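Local coordinates for afamin (Homo sapiens, PDB 6FAK), which carries hydrophobic molecules such as vitamin E in body fluids and keeps lipidated Wnt proteins soluble and active, at residues N12-Q15 / K16-D20; Y375-D378 / K379-E382; L522-K525 / T526-L530. One frame throughout, in Å; residues are numbered along the deposited sequence.

Interaction 1 (N12-Q15 / K16-D20); sequences NSTQ and KFIED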
ATOM      1  N   ASN A  12     -15.448 -14.251  24.187  1.00 74.19           N
ATOM      2  CA  ASN A  12     -15.807 -14.813  22.843  1.00 71.13           C
ATOM      3  C   ASN A  12     -14.587 -15.387  22.062  1.00 64.23           C
ATOM      4  O   ASN A  12     -13.465 -15.444  22.589  1.00 55.14           O
ATOM      5  CB  ASN A  12     -16.642 -13.791  22.032  1.00 75.58           C
ATOM      6  CG  ASN A  12     -15.945 -12.443  21.815  1.00 78.95           C
ATOM      7  OD1 ASN A  12     -14.747 -12.275  22.056  1.00 69.86           O
ATOM      8  ND2 ASN A  12     -16.717 -11.472  21.337  1.00 75.38           N
ATOM      9  N   SER A  13     -14.840 -15.867  20.840  1.00 62.19           N
ATOM     10  CA  SER A  13     -13.814 -16.448  19.965  1.00 60.78           C
ATOM     11  C   SER A  13     -12.660 -15.478  19.662  1.00 54.81           C
ATOM     12  O   SER A  13     -11.489 -15.875  19.637  1.00 51.83           O
ATOM     13  CB  SER A  13     -14.444 -16.885  18.624  1.00 66.28           C
ATOM     14  OG  SER A  13     -15.731 -17.448  18.808  1.00 73.67           O
ATOM     15  N   THR A  14     -13.007 -14.221  19.409  1.00 52.70           N
ATOM     16  CA  THR A  14     -12.013 -13.162  19.176  1.00 49.07           C
ATOM     17  C   THR A  14     -11.104 -12.956  20.392  1.00 47.09           C
ATOM     18  O   THR A  14      -9.894 -12.903  20.232  1.00 45.75           O
ATOM     19  CB  THR A  14     -12.690 -11.820  18.787  1.00 50.67           C
ATOM     20  OG1 THR A  14     -13.517 -12.018  17.632  1.00 46.39           O
ATOM     21  CG2 THR A  14     -11.628 -10.717  18.468  1.00 48.39           C
ATOM     22  N   GLN A  15     -11.693 -12.833  21.587  1.00 47.95           N
ATOM     23  CA  GLN A  15     -10.933 -12.709  22.843  1.00 49.88           C
ATOM     24  C   GLN A  15     -10.060 -13.934  23.087  1.00 52.22           C
ATOM     25  O   GLN A  15      -8.939 -13.822  23.599  1.00 53.87           O
ATOM     26  CB  GLN A  15     -11.877 -12.502  24.039  1.00 54.28           C
ATOM     27  CG  GLN A  15     -11.213 -12.181  25.380  1.00 58.02           C
ATOM     28  CD  GLN A  15     -10.333 -10.935  25.351  1.00 57.83           C
ATOM     29  OE1 GLN A  15     -10.576 -10.025  24.562  1.00 57.09           O
ATOM     30  NE2 GLN A  15      -9.284 -10.903  26.201  1.00 53.37           N
ATOM     31  N   LYS A  16     -10.558 -15.099  22.689  1.00 52.88           N
ATOM     32  CA  LYS A  16      -9.768 -16.310  22.798  1.00 54.34           C
ATOM     33  C   LYS A  16      -8.624 -16.274  21.828  1.00 47.89           C
ATOM     34  O   LYS A  16      -7.520 -16.580  22.211  1.00 46.00           O
ATOM     35  CB  LYS A  16     -10.599 -17.590  22.592  1.00 61.53           C
ATOM     36  CG  LYS A  16     -10.930 -18.312  23.890  1.00 74.04           C
ATOM     37  CD  LYS A  16     -11.901 -17.538  24.789  1.00 83.59           C
ATOM     38  CE  LYS A  16     -11.224 -16.782  25.928  1.00 89.15           C
ATOM     39  NZ  LYS A  16     -10.462 -17.672  26.856  1.00 91.19           N
ATOM     40  N   PHE A  17      -8.892 -15.948  20.566  1.00 46.39           N
ATOM     41  CA  PHE A  17      -7.818 -15.806  19.581  1.00 46.09           C
ATOM     42  C   PHE A  17      -6.698 -14.855  20.088  1.00 43.90           C
ATOM     43  O   PHE A  17      -5.512 -15.173  19.967  1.00 43.87           O
ATOM     44  CB  PHE A  17      -8.361 -15.328  18.238  1.00 46.37           C
ATOM     45  CG  PHE A  17      -7.298 -15.147  17.183  1.00 45.18           C
ATOM     46  CD1 PHE A  17      -6.935 -16.205  16.361  1.00 45.24           C
ATOM     47  CD2 PHE A  17      -6.647 -13.925  17.023  1.00 45.61           C
ATOM     48  CE1 PHE A  17      -5.950 -16.048  15.395  1.00 44.86           C
ATOM     49  CE2 PHE A  17      -5.658 -13.769  16.058  1.00 43.75           C
ATOM     50  CZ  PHE A  17      -5.306 -14.833  15.246  1.00 45.38           C
ATOM     51  N   ILE A  18      -7.081 -13.710  20.643  1.00 45.14           N
ATOM     52  CA  ILE A  18      -6.110 -12.703  21.132  1.00 47.31           C
ATOM     53  C   ILE A  18      -5.297 -13.202  22.319  1.00 52.69           C
ATOM     54  O   ILE A  18      -4.057 -13.049  22.333  1.00 53.55           O
ATOM     55  CB  ILE A  18      -6.796 -11.374  21.498  1.00 46.69           C
ATOM     56  CG1 ILE A  18      -7.263 -10.675  20.219  1.00 45.84           C
ATOM     57  CG2 ILE A  18      -5.844 -10.438  22.246  1.00 47.30           C
ATOM     58  CD1 ILE A  18      -8.315  -9.621  20.471  1.00 45.41           C
ATOM     59  N   GLU A  19      -5.988 -13.778  23.304  1.00 54.71           N
ATOM     60  CA  GLU A  19      -5.330 -14.389  24.481  1.00 56.83           C
ATOM     61  C   GLU A  19      -4.339 -15.466  24.053  1.00 57.27           C
ATOM     62  O   GLU A  19      -3.196 -15.478  24.502  1.00 58.46           O
ATOM     63  CB  GLU A  19      -6.363 -15.025  25.412  1.00 63.39           C
ATOM     64  CG  GLU A  19      -7.164 -14.058  26.272  1.00 67.27           C
ATOM     65  CD  GLU A  19      -8.166 -14.770  27.173  1.00 74.51           C
ATOM     66  OE1 GLU A  19      -8.381 -15.999  27.006  1.00 74.85           O
ATOM     67  OE2 GLU A  19      -8.735 -14.103  28.065  1.00 83.06           O
ATOM     68  N   ASP A  20      -4.799 -16.368  23.186  1.00 55.75           N
ATOM     69  CA  ASP A  20      -3.963 -17.414  22.602  1.00 56.35           C
ATOM     70  C   ASP A  20      -2.742 -16.910  21.855  1.00 60.13           C
ATOM     71  O   ASP A  20      -1.683 -17.505  21.993  1.00 59.70           O
ATOM     72  CB  ASP A  20      -4.775 -18.285  21.634  1.00 62.14           C
ATOM     73  CG  ASP A  20      -5.614 -19.347  22.345  1.00 66.80           C
ATOM     74  OD1 ASP A  20      -5.642 -19.357  23.602  1.00 62.21           O
ATOM     75  OD2 ASP A  20      -6.238 -20.172  21.628  1.00 69.81           O
TER

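Interaction 2 (Y375-D378 / K379-E382); sequences YAED and KFNE. With NAG (2-acetamido-2-deoxy-beta-D-glucopyranose), chain D.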
ATOM      1  N   TYR A 375     -28.216  16.631 -17.517  1.00 33.05           N
ATOM      2  CA  TYR A 375     -27.046  16.227 -18.300  1.00 34.23           C
ATOM      3  C   TYR A 375     -25.834  15.756 -17.497  1.00 32.37           C
ATOM      4  O   TYR A 375     -24.713  15.704 -18.020  1.00 32.04           O
ATOM      5  CB  TYR A 375     -26.643  17.396 -19.196  1.00 39.30           C
ATOM      6  CG  TYR A 375     -27.773  17.789 -20.099  1.00 41.28           C
ATOM      7  CD1 TYR A 375     -28.142  16.963 -21.137  1.00 41.21           C
ATOM      8  CD2 TYR A 375     -28.560  18.915 -19.829  1.00 41.92           C
ATOM      9  CE1 TYR A 375     -29.210  17.271 -21.936  1.00 44.60           C
ATOM     10  CE2 TYR A 375     -29.617  19.245 -20.647  1.00 43.04           C
ATOM     11  CZ  TYR A 375     -29.939  18.417 -21.693  1.00 44.73           C
ATOM     12  OH  TYR A 375     -30.995  18.722 -22.504  1.00 47.23           O
ATOM     13  N   ALA A 376     -26.026  15.385 -16.239  1.00 30.72           N
ATOM     14  CA  ALA A 376     -24.917  14.903 -15.435  1.00 30.48           C
ATOM     15  C   ALA A 376     -24.166  13.734 -16.053  1.00 30.28           C
ATOM     16  O   ALA A 376     -22.932  13.691 -16.021  1.00 29.46           O
ATOM     17  CB  ALA A 376     -25.397  14.507 -14.061  1.00 31.02           C
ATOM     18  N   GLU A 377     -24.876  12.800 -16.647  1.00 31.77           N
ATOM     19  CA  GLU A 377     -24.214  11.590 -17.197  1.00 34.78           C
ATOM     20  C   GLU A 377     -23.260  11.927 -18.351  1.00 34.74           C
ATOM     21  O   GLU A 377     -22.268  11.230 -18.543  1.00 33.22           O
ATOM     22  CB  GLU A 377     -25.238  10.535 -17.616  1.00 38.13           C
ATOM     23  CG  GLU A 377     -25.965   9.949 -16.419  1.00 41.64           C
ATOM     24  CD  GLU A 377     -27.227   9.179 -16.815  1.00 49.49           C
ATOM     25  OE1 GLU A 377     -28.139   9.789 -17.422  1.00 51.97           O
ATOM     26  OE2 GLU A 377     -27.317   7.962 -16.513  1.00 55.68           O
ATOM     27  N   ASP A 378     -23.523  13.031 -19.069  1.00 34.53           N
ATOM     28  CA  ASP A 378     -22.590  13.520 -20.098  1.00 35.04           C
ATOM     29  C   ASP A 378     -21.302  14.022 -19.486  1.00 34.45           C
ATOM     30  O   ASP A 378     -20.225  13.855 -20.089  1.00 33.40           O
ATOM     31  CB  ASP A 378     -23.220  14.630 -20.962  1.00 37.07           C
ATOM     32  CG  ASP A 378     -24.444  14.153 -21.746  1.00 37.99           C
ATOM     33  OD1 ASP A 378     -24.505  12.976 -22.131  1.00 40.45           O
ATOM     34  OD2 ASP A 378     -25.346  14.948 -22.007  1.00 39.51           O
ATOM     35  N   LYS A 379     -21.374  14.690 -18.315  1.00 32.35           N
ATOM     36  CA  LYS A 379     -20.139  15.027 -17.628  1.00 33.67           C
ATOM     37  C   LYS A 379     -19.376  13.778 -17.188  1.00 31.14           C
ATOM     38  O   LYS A 379     -18.167  13.721 -17.355  1.00 30.56           O
ATOM     39  CB  LYS A 379     -20.369  15.922 -16.420  1.00 37.53           C
ATOM     40  CG  LYS A 379     -20.920  17.257 -16.813  1.00 41.83           C
ATOM     41  CD  LYS A 379     -20.518  18.375 -15.860  1.00 45.53           C
ATOM     42  CE  LYS A 379     -21.261  19.637 -16.217  1.00 46.94           C
ATOM     43  NZ  LYS A 379     -20.600  20.474 -17.252  1.00 46.45           N
ATOM     44  N   PHE A 380     -20.081  12.788 -16.638  1.00 29.52           N
ATOM     45  CA  PHE A 380     -19.408  11.528 -16.171  1.00 29.88           C
ATOM     46  C   PHE A 380     -18.754  10.803 -17.335  1.00 31.34           C
ATOM     47  O   PHE A 380     -17.602  10.329 -17.233  1.00 32.24           O
ATOM     48  CB  PHE A 380     -20.366  10.575 -15.479  1.00 28.49           C
ATOM     49  CG  PHE A 380     -21.205  11.194 -14.356  1.00 27.81           C
ATOM     50  CD1 PHE A 380     -20.798  12.338 -13.655  1.00 27.54           C
ATOM     51  CD2 PHE A 380     -22.373  10.575 -13.975  1.00 27.60           C
ATOM     52  CE1 PHE A 380     -21.561  12.840 -12.616  1.00 27.41           C
ATOM     53  CE2 PHE A 380     -23.149  11.077 -12.954  1.00 27.68           C
ATOM     54  CZ  PHE A 380     -22.748  12.224 -12.274  1.00 27.39           C
ATOM     55  N   ASN A 381     -19.492  10.737 -18.441  1.00 33.37           N
ATOM     56  CA  ASN A 381     -19.031  10.092 -19.679  1.00 36.12           C
ATOM     57  C   ASN A 381     -17.740  10.694 -20.216  1.00 34.45           C
ATOM     58  O   ASN A 381     -16.809   9.956 -20.526  1.00 33.06           O
ATOM     59  CB  ASN A 381     -20.152  10.123 -20.721  1.00 40.01           C
ATOM     60  CG  ASN A 381     -19.788   9.389 -22.008  1.00 46.32           C
ATOM     61  OD1 ASN A 381     -19.088   9.943 -22.879  1.00 44.59           O
ATOM     62  ND2 ASN A 381     -20.269   8.126 -22.141  1.00 51.08           N
ATOM     63  N   GLU A 382     -17.664  12.028 -20.274  1.00 35.16           N
ATOM     64  CA  GLU A 382     -16.419  12.689 -20.735  1.00 37.04           C
ATOM     65  C   GLU A 382     -15.215  12.414 -19.813  1.00 36.63           C
ATOM     66  O   GLU A 382     -14.091  12.056 -20.281  1.00 36.73           O
ATOM     67  CB  GLU A 382     -16.652  14.194 -20.922  1.00 39.90           C
ATOM     68  CG  GLU A 382     -15.404  15.030 -21.157  1.00 43.37           C
ATOM     69  CD  GLU A 382     -15.729  16.494 -21.355  1.00 51.39           C
ATOM     70  OE1 GLU A 382     -15.162  17.300 -20.587  1.00 60.36           O
ATOM     71  OE2 GLU A 382     -16.563  16.840 -22.241  1.00 50.33           O
TER
HETATM   72  C1  NAG D 641     -20.024   7.326 -23.342  1.00 56.98           C
HETATM   73  C2  NAG D 641     -19.654   5.879 -23.016  1.00 59.63           C
HETATM   74  C3  NAG D 641     -19.612   5.010 -24.266  1.00 66.85           C
HETATM   75  C4  NAG D 641     -20.849   5.209 -25.130  1.00 68.06           C
HETATM   76  C5  NAG D 641     -21.105   6.696 -25.367  1.00 66.57           C
HETATM   77  C6  NAG D 641     -22.363   6.927 -26.206  1.00 69.73           C
HETATM   78  C7  NAG D 641     -18.236   5.677 -21.047  1.00 59.14           C
HETATM   79  C8  NAG D 641     -16.832   5.632 -20.528  1.00 60.45           C
HETATM   80  N2  NAG D 641     -18.358   5.824 -22.364  1.00 55.76           N
HETATM   81  O3  NAG D 641     -19.509   3.637 -23.881  1.00 65.43           O
HETATM   82  O4  NAG D 641     -20.659   4.537 -26.380  1.00 70.20           O
HETATM   83  O5  NAG D 641     -21.233   7.364 -24.108  1.00 58.82           O
HETATM   84  O6  NAG D 641     -23.528   6.519 -25.479  1.00 76.16           O
HETATM   85  O7  NAG D 641     -19.199   5.586 -20.305  1.00 72.21           O

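Interaction 3 (L522-K525 / T526-L530); sequences LQRK and TDRFL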
ATOM      1  N   LEU A 522      19.846  -7.997 -10.030  1.00 64.50           N
ATOM      2  CA  LEU A 522      20.432  -7.456 -11.264  1.00 70.09           C
ATOM      3  C   LEU A 522      19.487  -6.481 -11.960  1.00 61.34           C
ATOM      4  O   LEU A 522      19.931  -5.520 -12.601  1.00 60.41           O
ATOM      5  CB  LEU A 522      20.808  -8.577 -12.234  1.00 77.05           C
ATOM      6  CG  LEU A 522      21.845  -8.289 -13.332  1.00 77.99           C
ATOM      7  CD1 LEU A 522      22.434  -9.626 -13.775  1.00 82.95           C
ATOM      8  CD2 LEU A 522      21.295  -7.519 -14.533  1.00 75.96           C
ATOM      9  N   GLN A 523      18.189  -6.754 -11.877  1.00 55.07           N
ATOM     10  CA  GLN A 523      17.205  -5.803 -12.344  1.00 52.53           C
ATOM     11  C   GLN A 523      17.330  -4.487 -11.534  1.00 48.71           C
ATOM     12  O   GLN A 523      17.310  -3.408 -12.112  1.00 43.27           O
ATOM     13  CB  GLN A 523      15.780  -6.372 -12.239  1.00 56.08           C
ATOM     14  CG  GLN A 523      14.706  -5.487 -12.870  1.00 63.19           C
ATOM     15  CD  GLN A 523      14.975  -5.234 -14.350  1.00 69.05           C
ATOM     16  OE1 GLN A 523      14.904  -6.165 -15.156  1.00 72.03           O
ATOM     17  NE2 GLN A 523      15.336  -3.981 -14.708  1.00 58.13           N
ATOM     18  N   ARG A 524      17.443  -4.606 -10.209  1.00 47.35           N
ATOM     19  CA  ARG A 524      17.485  -3.453  -9.321  1.00 48.51           C
ATOM     20  C   ARG A 524      18.736  -2.583  -9.564  1.00 42.97           C
ATOM     21  O   ARG A 524      18.646  -1.361  -9.552  1.00 39.38           O
ATOM     22  CB  ARG A 524      17.335  -3.856  -7.838  1.00 51.88           C
ATOM     23  CG  ARG A 524      17.001  -2.669  -6.929  1.00 60.86           C
ATOM     24  CD  ARG A 524      16.332  -3.041  -5.602  1.00 66.21           C
ATOM     25  NE  ARG A 524      14.876  -2.914  -5.669  1.00 69.66           N
ATOM     26  CZ  ARG A 524      14.123  -1.896  -5.213  1.00 65.54           C
ATOM     27  NH1 ARG A 524      14.680  -0.824  -4.606  1.00 60.78           N
ATOM     28  NH2 ARG A 524      12.806  -1.934  -5.372  1.00 66.84           N
ATOM     29  N   LYS A 525      19.862  -3.216  -9.836  1.00 40.89           N
ATOM     30  CA  LYS A 525      21.110  -2.529 -10.205  1.00 39.33           C
ATOM     31  C   LYS A 525      21.020  -1.709 -11.475  1.00 36.50           C
ATOM     32  O   LYS A 525      21.525  -0.574 -11.544  1.00 35.19           O
ATOM     33  CB  LYS A 525      22.250  -3.547 -10.345  1.00 44.04           C
ATOM     34  CG  LYS A 525      23.375  -3.225 -11.353  1.00 54.13           C
ATOM     35  CD  LYS A 525      24.318  -2.093 -10.899  1.00 65.23           C
ATOM     36  CE  LYS A 525      24.969  -1.322 -12.064  1.00 62.86           C
ATOM     37  NZ  LYS A 525      25.926  -0.258 -11.618  1.00 57.04           N
ATOM     38  N   THR A 526      20.443  -2.301 -12.509  1.00 34.79           N
ATOM     39  CA  THR A 526      20.145  -1.575 -13.745  1.00 33.19           C
ATOM     40  C   THR A 526      19.219  -0.357 -13.496  1.00 30.32           C
ATOM     41  O   THR A 526      19.455   0.735 -14.032  1.00 28.40           O
ATOM     42  CB  THR A 526      19.500  -2.526 -14.749  1.00 37.07           C
ATOM     43  OG1 THR A 526      20.457  -3.546 -15.051  1.00 41.57           O
ATOM     44  CG2 THR A 526      19.061  -1.803 -16.059  1.00 35.74           C
ATOM     45  N   ASP A 527      18.199  -0.584 -12.662  1.00 30.55           N
ATOM     46  CA  ASP A 527      17.211   0.431 -12.340  1.00 29.81           C
ATOM     47  C   ASP A 527      17.866   1.602 -11.592  1.00 27.59           C
ATOM     48  O   ASP A 527      17.582   2.767 -11.885  1.00 26.43           O
ATOM     49  CB  ASP A 527      16.047  -0.172 -11.559  1.00 30.33           C
ATOM     50  CG  ASP A 527      15.171  -1.088 -12.402  1.00 33.58           C
ATOM     51  OD1 ASP A 527      15.358  -1.260 -13.628  1.00 34.07           O
ATOM     52  OD2 ASP A 527      14.232  -1.668 -11.837  1.00 37.37           O
ATOM     53  N   ARG A 528      18.755   1.285 -10.663  1.00 27.18           N
ATOM     54  CA  ARG A 528      19.473   2.314  -9.926  1.00 27.71           C
ATOM     55  C   ARG A 528      20.394   3.113 -10.781  1.00 26.52           C
ATOM     56  O   ARG A 528      20.482   4.323 -10.612  1.00 25.65           O
ATOM     57  CB  ARG A 528      20.306   1.778  -8.777  1.00 30.35           C
ATOM     58  CG  ARG A 528      19.537   1.116  -7.673  1.00 34.37           C
ATOM     59  CD  ARG A 528      20.589   0.651  -6.670  1.00 40.96           C
ATOM     60  NE  ARG A 528      20.007  -0.156  -5.621  1.00 46.32           N
ATOM     61  CZ  ARG A 528      20.099  -1.478  -5.466  1.00 51.64           C
ATOM     62  NH1 ARG A 528      20.816  -2.220  -6.312  1.00 54.25           N
ATOM     63  NH2 ARG A 528      19.489  -2.059  -4.433  1.00 53.48           N
ATOM     64  N   PHE A 529      21.056   2.435 -11.705  1.00 26.28           N
ATOM     65  CA  PHE A 529      21.906   3.125 -12.702  1.00 26.40           C
ATOM     66  C   PHE A 529      21.137   4.197 -13.474  1.00 25.15           C
ATOM     67  O   PHE A 529      21.591   5.364 -13.596  1.00 24.58           O
ATOM     68  CB  PHE A 529      22.586   2.085 -13.640  1.00 27.90           C
ATOM     69  CG  PHE A 529      23.350   2.698 -14.768  1.00 29.00           C
ATOM     70  CD1 PHE A 529      22.718   3.006 -15.975  1.00 29.71           C
ATOM     71  CD2 PHE A 529      24.693   2.956 -14.634  1.00 30.33           C
ATOM     72  CE1 PHE A 529      23.404   3.612 -17.018  1.00 30.03           C
ATOM     73  CE2 PHE A 529      25.400   3.584 -15.673  1.00 31.50           C
ATOM     74  CZ  PHE A 529      24.737   3.912 -16.877  1.00 30.86           C
ATOM     75  N   LEU A 530      19.972   3.806 -13.993  1.00 24.59           N
ATOM     76  CA  LEU A 530      19.155   4.729 -14.780  1.00 24.19           C
ATOM     77  C   LEU A 530      18.705   5.949 -13.978  1.00 23.66           C
ATOM     78  O   LEU A 530      18.798   7.081 -14.473  1.00 23.75           O
ATOM     79  CB  LEU A 530      17.972   4.044 -15.394  1.00 24.26           C
ATOM     80  CG  LEU A 530      17.070   4.943 -16.233  1.00 24.44           C
ATOM     81  CD1 LEU A 530      17.731   5.717 -17.364  1.00 24.80           C
ATOM     82  CD2 LEU A 530      15.989   4.074 -16.828  1.00 24.74           C
TER

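Interaction 1 (N12-Q15 / K16-D20)
N12 opens the helix 13-20 twice over, once with its carbonyl and once with its side chain. N12 O receives the backbone N of K16 at 2.9 Å, the first of a run of i to i+4 bonds, while N12 OD1 turns back to accept the backbone N of Q15 at 3.1 Å. This is an Asx motif: the side-chain amide oxygen occupies a backbone N-H of the first turn that has no earlier carbonyl of the helix to pair with. The carbon chain of K16 folds back over the same carbonyl, its CD 3.4 Å from N12 O. S13 contributes its carbonyl, taking the backbone N of F17 in a nearly straight bond (168°). T14 adds an apolar contact one turn on. With CG2 anti to the backbone N, its methyl runs alongside I18, CG2 lying 4.0 Å from I18 CD1, and its OG1 is left to hydrogen-bond S261. Q15 meets E19 at an angle, the amide and carboxylate planes 85° apart, and Q15 NE2 stays 3.7 Å from E19 OE2. The firmer claim on that carboxylate belongs to K16, whose bent chain brings NZ to 2.7 Å from E19 OE1, on the syn side, in an i to i+3 salt bridge on the helix surface. The Asx motif stands at the start of the short helix, whose sides serve different neighbours: I18 packs on I257 and R258 of helix 253-268, Q15 OE1 bonds R258, T14 and F17 touch I286 in a loop, and E19 leans on K53 and M57 of helix 39-58.

Interaction 2 (Y375-D378 / K379-E382)
F380 lays one face of its ring over the carbonyl of A376 in the first turn of helix 376-417, the long helix that begins in the second albumin repeat. Y375 stands at the N-cap position. A376 O sits 3.4 Å above the ring plane and over its centre, while the methyl of A376 touches the ring's far end, CB to CZ 3.9 Å. CG of F380 stands anti to its own carbonyl carbon (chi1 -51°), a setting that swings the ring back over the preceding turn. The same A376 oxygen also accepts the backbone N of F380 at 3.1 Å, so it takes an N-H in the carbonyl plane while facing the ring. Beyond the turn the ring meets Y337 with the two planes steeply inclined, and I352 and Y356 of helix 346-363 pack on it; an alanine here would probably leave these residues without their aromatic partner and open a gap over the A376 carbonyl. E377 forms a salt bridge with R308, and its carbonyl takes the backbone N of N381 at 2.8 Å. N381 then departs from the turn: its CG is anti to the backbone N (chi1 -176°), and although CB rests 3.2 Å from E377 O, the amide points outward with a glycan on its end. The helix start thus keeps an aromatic ring buried against its neighbours and a sugar at the surface. That sugar, which E385 also hydrogen-bonds, is joined through C1 to N381 ND2 by a covalent bond of 1.5 Å.

Interaction 3 (L522-K525 / T526-L530)
L522 O is gripped twice by T526, once through the backbone N and once through the side-chain hydroxyl, in an i to i+4 helical turn of helix 521-536, part of the third albumin repeat. The hydrogen bond from the backbone N is the longer, 3.3 Å from T526 N to L522 O, and its donor lies above the carbonyl plane; the hydroxyl bond is 3.2 Å from T526 OG1 to L522 O, nearer that plane. Placing OG1 anti to the carbonyl carbon of T526 (chi1 -63°) aims it back down the helix at this oxygen, so the hydroxyl donates within the helix itself. One residue on, D527 N bonds Q523 O, and the carboxylate of D527 curls back beside the Q523 carbonyl, its CG 3.2 Å from Q523 O. The charge of that carboxylate is met by K407 of helix 376-417. R524 and R528 form the third pair. The carboxylate of E424 on helix 423-440 is shared between their guanidinium groups, R524 through NH1 and R528 through NE, which probably balances part of their charge, while R524 also bonds S428 there. The guanidinium planes stand 69° apart, so the groups do not stack on each other. Meanwhile F529 sets its ring edge-to-face with F552 of helix 542-560, and the helix thereby faces three others. Between the arginines the touching is done by carbon: CG of R524 lies over one face of the R528 guanidinium, toward its rim, 3.6 Å from R528 CZ.

Followed from the N terminus, the three contacts come strictly in series: none nests in or crosses another, and each is built of i to i+4 steps along one helix and closes no loop. Interaction 1 starts the first helix of the model, in the first albumin repeat, yet reaches helix 253-268 in the second and so helps join the two. Interaction 2 starts the long helix 376-417, which runs from the second repeat into the third. Interaction 3 lies within the third and packs against that same helix further along. Centres of interactions 1 and 3 are about 46 Å apart, on opposite sides of the molecule's centre. Together these local turns serve contacts with other helices.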